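Local coordinates for telomerase reverse transcriptase (Candida albicans SC5314, PDB 6ZDQ), which probably extends chromosome ends by reverse-transcribing a template carried in its RNA component, adding short telomeric DNA repeats, at residues 609-623 / 669-683. Residues are numbered along the deposited sequence; the frame is centred on the assembly and turned at random.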
# COMPACT_ATOMS: atom_id res chain seq x y z
N GLY A 609 -19.15 17.56 -1.19
CA GLY A 609 -19.96 16.94 -0.15
C GLY A 609 -19.58 15.49 0.12
O GLY A 609 -19.62 15.03 1.26
N SER A 610 -19.22 14.76 -0.94
CA SER A 610 -18.78 13.38 -0.77
C SER A 610 -17.57 13.30 0.15
O SER A 610 -17.55 12.53 1.12
CB SER A 610 -18.47 12.75 -2.13
OG SER A 610 -17.88 11.47 -1.99
N LEU A 611 -16.53 14.08 -0.15
CA LEU A 611 -15.34 14.10 0.70
C LEU A 611 -15.67 14.65 2.09
O LEU A 611 -15.18 14.14 3.10
CB LEU A 611 -14.23 14.92 0.04
CG LEU A 611 -12.89 14.94 0.78
CD1 LEU A 611 -12.35 13.53 0.94
CD2 LEU A 611 -11.89 15.83 0.06
N LEU A 612 -16.49 15.71 2.15
CA LEU A 612 -16.80 16.33 3.43
C LEU A 612 -17.62 15.40 4.32
O LEU A 612 -17.28 15.18 5.49
CB LEU A 612 -17.53 17.65 3.21
CG LEU A 612 -17.87 18.45 4.48
CD1 LEU A 612 -16.62 18.78 5.28
CD2 LEU A 612 -18.63 19.72 4.12
N ARG A 613 -18.70 14.84 3.78
CA ARG A 613 -19.55 13.96 4.59
C ARG A 613 -18.79 12.72 5.04
O ARG A 613 -18.95 12.27 6.18
CB ARG A 613 -20.81 13.57 3.82
CG ARG A 613 -21.95 14.57 3.98
CD ARG A 613 -23.20 14.11 3.24
NE ARG A 613 -23.02 14.14 1.80
CZ ARG A 613 -23.48 15.11 1.01
NH1 ARG A 613 -24.17 16.12 1.52
NH2 ARG A 613 -23.26 15.06 -0.30
N LEU A 614 -17.96 12.16 4.17
CA LEU A 614 -17.27 10.92 4.53
C LEU A 614 -16.21 11.14 5.60
O LEU A 614 -15.98 10.25 6.43
CB LEU A 614 -16.65 10.28 3.28
CG LEU A 614 -17.48 9.17 2.64
CD1 LEU A 614 -17.77 8.06 3.65
CD2 LEU A 614 -18.78 9.71 2.06
N VAL A 615 -15.56 12.30 5.61
CA VAL A 615 -14.55 12.56 6.64
C VAL A 615 -15.21 12.97 7.96
O VAL A 615 -14.68 12.68 9.04
CB VAL A 615 -13.54 13.62 6.15
CG1 VAL A 615 -14.19 14.99 6.03
CG2 VAL A 615 -12.33 13.68 7.07
N LEU A 616 -16.37 13.63 7.90
CA LEU A 616 -17.05 14.03 9.13
C LEU A 616 -17.63 12.82 9.85
O LEU A 616 -17.43 12.66 11.07
CB LEU A 616 -18.16 15.04 8.82
CG LEU A 616 -17.71 16.45 8.42
CD1 LEU A 616 -18.91 17.34 8.14
CD2 LEU A 616 -16.82 17.05 9.49
N ARG A 617 -18.33 11.94 9.13
CA ARG A 617 -18.91 10.77 9.78
C ARG A 617 -17.84 9.76 10.18
O ARG A 617 -18.05 8.99 11.12
CB ARG A 617 -19.95 10.12 8.86
CG ARG A 617 -19.39 9.55 7.58
CD ARG A 617 -20.51 9.25 6.59
NE ARG A 617 -21.45 10.37 6.49
CZ ARG A 617 -22.40 10.47 5.57
NH1 ARG A 617 -22.53 9.52 4.65
NH2 ARG A 617 -23.21 11.52 5.55
N GLU A 618 -16.70 9.76 9.49
CA GLU A 618 -15.58 8.93 9.93
C GLU A 618 -15.06 9.40 11.29
O GLU A 618 -14.66 8.58 12.13
CB GLU A 618 -14.45 8.95 8.90
CG GLU A 618 -13.23 8.15 9.29
CD GLU A 618 -13.52 6.67 9.42
OE1 GLU A 618 -14.29 6.14 8.59
OE2 GLU A 618 -12.99 6.04 10.35
N PHE A 619 -15.07 10.71 11.52
CA PHE A 619 -14.73 11.22 12.84
C PHE A 619 -15.77 10.82 13.88
O PHE A 619 -15.42 10.47 15.01
CB PHE A 619 -14.58 12.75 12.80
CG PHE A 619 -14.46 13.38 14.15
CD1 PHE A 619 -13.28 13.30 14.87
CD2 PHE A 619 -15.53 14.07 14.70
CE1 PHE A 619 -13.17 13.88 16.12
CE2 PHE A 619 -15.42 14.65 15.95
CZ PHE A 619 -14.24 14.56 16.66
N LYS A 620 -17.06 10.86 13.51
CA LYS A 620 -18.11 10.47 14.45
C LYS A 620 -18.01 8.99 14.82
O LYS A 620 -18.25 8.62 15.97
CB LYS A 620 -19.49 10.78 13.86
CG LYS A 620 -19.77 12.26 13.70
CD LYS A 620 -21.27 12.52 13.69
CE LYS A 620 -21.95 11.80 12.54
NZ LYS A 620 -21.56 12.36 11.22
N THR A 621 -17.66 8.14 13.85
CA THR A 621 -17.60 6.70 14.12
C THR A 621 -16.51 6.38 15.13
O THR A 621 -16.74 5.64 16.10
CB THR A 621 -17.36 5.94 12.81
OG1 THR A 621 -18.53 6.02 11.99
CG2 THR A 621 -17.03 4.48 13.09
N LYS A 622 -15.31 6.92 14.93
CA LYS A 622 -14.22 6.72 15.87
C LYS A 622 -14.43 7.48 17.18
O LYS A 622 -13.82 7.13 18.19
CB LYS A 622 -12.90 7.12 15.23
CG LYS A 622 -11.67 6.70 16.01
CD LYS A 622 -10.41 7.25 15.38
CE LYS A 622 -9.32 7.42 16.42
NZ LYS A 622 -8.13 8.15 15.90
N PHE A 623 -15.28 8.51 17.17
CA PHE A 623 -15.51 9.31 18.38
C PHE A 623 -15.97 8.44 19.54
O PHE A 623 -15.38 8.48 20.63
CB PHE A 623 -16.55 10.40 18.08
CG PHE A 623 -16.93 11.22 19.29
CD1 PHE A 623 -18.03 10.88 20.06
CD2 PHE A 623 -16.18 12.33 19.64
CE1 PHE A 623 -18.37 11.63 21.17
CE2 PHE A 623 -16.53 13.09 20.75
CZ PHE A 623 -17.62 12.74 21.51
N ILE A 669 -21.41 23.86 2.77
CA ILE A 669 -20.56 23.33 3.84
C ILE A 669 -21.26 23.41 5.18
O ILE A 669 -21.26 22.45 5.96
CB ILE A 669 -19.21 24.09 3.87
CG1 ILE A 669 -18.46 23.89 2.55
CG2 ILE A 669 -18.37 23.62 5.04
CD1 ILE A 669 -17.14 24.62 2.48
N LYS A 670 -21.87 24.56 5.48
CA LYS A 670 -22.55 24.75 6.76
C LYS A 670 -23.69 23.76 6.93
O LYS A 670 -23.86 23.17 8.01
CB LYS A 670 -23.05 26.18 6.89
CG LYS A 670 -21.96 27.23 6.73
CD LYS A 670 -22.46 28.61 7.13
CE LYS A 670 -23.58 29.09 6.23
NZ LYS A 670 -24.06 30.44 6.63
N GLN A 671 -24.50 23.58 5.89
CA GLN A 671 -25.63 22.66 5.97
C GLN A 671 -25.18 21.23 6.25
O GLN A 671 -25.81 20.51 7.01
CB GLN A 671 -26.46 22.73 4.69
CG GLN A 671 -27.17 24.06 4.49
CD GLN A 671 -27.87 24.16 3.16
OE1 GLN A 671 -27.84 23.22 2.36
NE2 GLN A 671 -28.52 25.29 2.91
N ILE A 672 -24.07 20.82 5.62
CA ILE A 672 -23.53 19.48 5.88
C ILE A 672 -23.06 19.37 7.32
O ILE A 672 -23.35 18.39 8.02
CB ILE A 672 -22.40 19.16 4.89
CG1 ILE A 672 -22.97 19.02 3.47
CG2 ILE A 672 -21.67 17.89 5.31
CD1 ILE A 672 -21.92 18.73 2.42
N ILE A 673 -22.32 20.38 7.80
CA ILE A 673 -21.80 20.34 9.16
C ILE A 673 -22.94 20.36 10.17
O ILE A 673 -22.92 19.62 11.16
CB ILE A 673 -20.82 21.51 9.39
CG1 ILE A 673 -19.58 21.33 8.50
CG2 ILE A 673 -20.41 21.59 10.85
CD1 ILE A 673 -18.52 22.39 8.70
N VAL A 674 -23.96 21.18 9.93
CA VAL A 674 -25.08 21.27 10.87
C VAL A 674 -25.92 20.01 10.85
O VAL A 674 -26.60 19.70 11.84
CB VAL A 674 -25.94 22.52 10.57
CG1 VAL A 674 -26.89 22.28 9.42
CG2 VAL A 674 -26.70 22.95 11.81
N LYS A 675 -25.91 19.26 9.74
CA LYS A 675 -26.69 18.03 9.67
C LYS A 675 -25.99 16.89 10.41
O LYS A 675 -26.61 16.22 11.25
CB LYS A 675 -26.92 17.65 8.20
CG LYS A 675 -27.95 16.55 8.00
CD LYS A 675 -29.35 17.03 8.35
CE LYS A 675 -30.39 15.96 8.06
NZ LYS A 675 -31.77 16.45 8.34
N GLU A 676 -24.71 16.67 10.12
CA GLU A 676 -23.98 15.55 10.70
C GLU A 676 -23.75 15.70 12.20
O GLU A 676 -23.47 14.71 12.87
CB GLU A 676 -22.63 15.38 10.00
CG GLU A 676 -22.72 15.22 8.49
CD GLU A 676 -23.25 13.87 8.07
OE1 GLU A 676 -23.11 12.90 8.86
OE2 GLU A 676 -23.80 13.76 6.96
N PHE A 677 -23.87 16.91 12.75
CA PHE A 677 -23.51 17.19 14.13
C PHE A 677 -24.70 17.72 14.93
O PHE A 677 -24.55 18.60 15.78
CB PHE A 677 -22.34 18.17 14.22
CG PHE A 677 -21.03 17.59 13.75
CD1 PHE A 677 -20.28 16.79 14.58
CD2 PHE A 677 -20.56 17.87 12.48
CE1 PHE A 677 -19.08 16.26 14.16
CE2 PHE A 677 -19.36 17.34 12.05
CZ PHE A 677 -18.61 16.54 12.89
N SER A 678 -25.89 17.21 14.66
CA SER A 678 -27.09 17.61 15.38
C SER A 678 -27.70 16.44 16.15
O SER A 678 -28.92 16.31 16.25
CB SER A 678 -28.12 18.21 14.41
OG SER A 678 -28.38 17.33 13.34
N SER A 679 -26.85 15.59 16.69
CA SER A 679 -27.33 14.43 17.45
C SER A 679 -26.77 14.35 18.86
O SER A 679 -27.50 13.97 19.78
CB SER A 679 -27.00 13.13 16.69
OG SER A 679 -25.61 13.00 16.49
N PHE A 680 -25.51 14.71 19.06
CA PHE A 680 -24.84 14.54 20.35
C PHE A 680 -24.86 15.83 21.15
O PHE A 680 -24.89 16.93 20.60
CB PHE A 680 -23.40 14.07 20.15
CG PHE A 680 -22.81 13.38 21.34
CD1 PHE A 680 -23.03 12.02 21.55
CD2 PHE A 680 -22.04 14.07 22.25
CE1 PHE A 680 -22.49 11.38 22.65
CE2 PHE A 680 -21.49 13.44 23.36
CZ PHE A 680 -21.72 12.09 23.55
N GLU A 681 -24.85 15.67 22.48
CA GLU A 681 -24.90 16.83 23.37
C GLU A 681 -23.66 17.72 23.25
O GLU A 681 -23.74 18.92 23.52
CB GLU A 681 -25.09 16.37 24.82
CG GLU A 681 -26.47 15.83 25.11
CD GLU A 681 -26.59 15.31 26.53
OE1 GLU A 681 -26.30 14.12 26.76
OE2 GLU A 681 -26.98 16.10 27.42
N SER A 682 -22.52 17.15 22.85
CA SER A 682 -21.31 17.93 22.69
C SER A 682 -21.18 18.54 21.30
O SER A 682 -20.41 19.50 21.13
CB SER A 682 -20.07 17.08 22.98
OG SER A 682 -18.89 17.85 22.89
N TYR A 683 -21.91 18.03 20.32
CA TYR A 683 -21.93 18.61 18.99
C TYR A 683 -22.79 19.87 18.91
O TYR A 683 -22.76 20.56 17.89
CB TYR A 683 -22.43 17.60 17.96
CG TYR A 683 -21.59 16.34 17.83
CD1 TYR A 683 -20.30 16.29 18.34
CD2 TYR A 683 -22.10 15.22 17.19
CE1 TYR A 683 -19.54 15.14 18.22
CE2 TYR A 683 -21.34 14.07 17.07
CZ TYR A 683 -20.07 14.03 17.58
OH TYR A 683 -19.31 12.89 17.46
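Bent at chi2 (-73°), the side chain of Glu-676 folds over so that its carboxylate lies between Arg-617 and Lys-620 of the facing helix. Lys-620 is kinked at both chi3 and chi4, which curls its ammonium back to the same group. The two cations divide the carboxylate: Lys-620 NZ meets the anti lone pair of Glu-676 OE1 at 2.9 Å, while Arg-617 NH2 reaches Glu-676 OE2, which lies in the guanidinium plane, at 2.7 Å from above the carboxylate plane. A glutamate flanked by two long, flexible bases suits this partly exposed edge, one cation to each oxygen. The aliphatic part of Lys-620 turns inward onto the buried Tyr-683 ring, CD to CE2 3.7 Å.

One helical turn earlier, branched Ile-672 fills a hole formed by Gly-609, Leu-612, Arg-613 and Leu-616. Its CG2 touches Leu-612 CD2 at 3.7 Å, and its CD1 lies 3.7 Å from the CA of Gly-609, whose bare backbone also leaves room for the Arg-613 guanidinium, one face of which covers that CA. Leu-616 CD2 meets the Phe-677 ring at its edge, 3.6 Å from CE2, where the chain leaves the helix. Beyond, Tyr-683 places OH over one face of Phe-623, 3.4 Å from CG, while the edge of Phe-623 points at the face of Phe-680 in a T-shaped pair with planes at 73°.

With axes 10.3 Å apart and crossing at -26°, the nearly parallel helices 609-623 and 669-676 show knobs-into-holes packing, with Ile-672 and Glu-676 as knobs, within the helical C-terminal bundle, the thumb of telomerase reverse transcriptases.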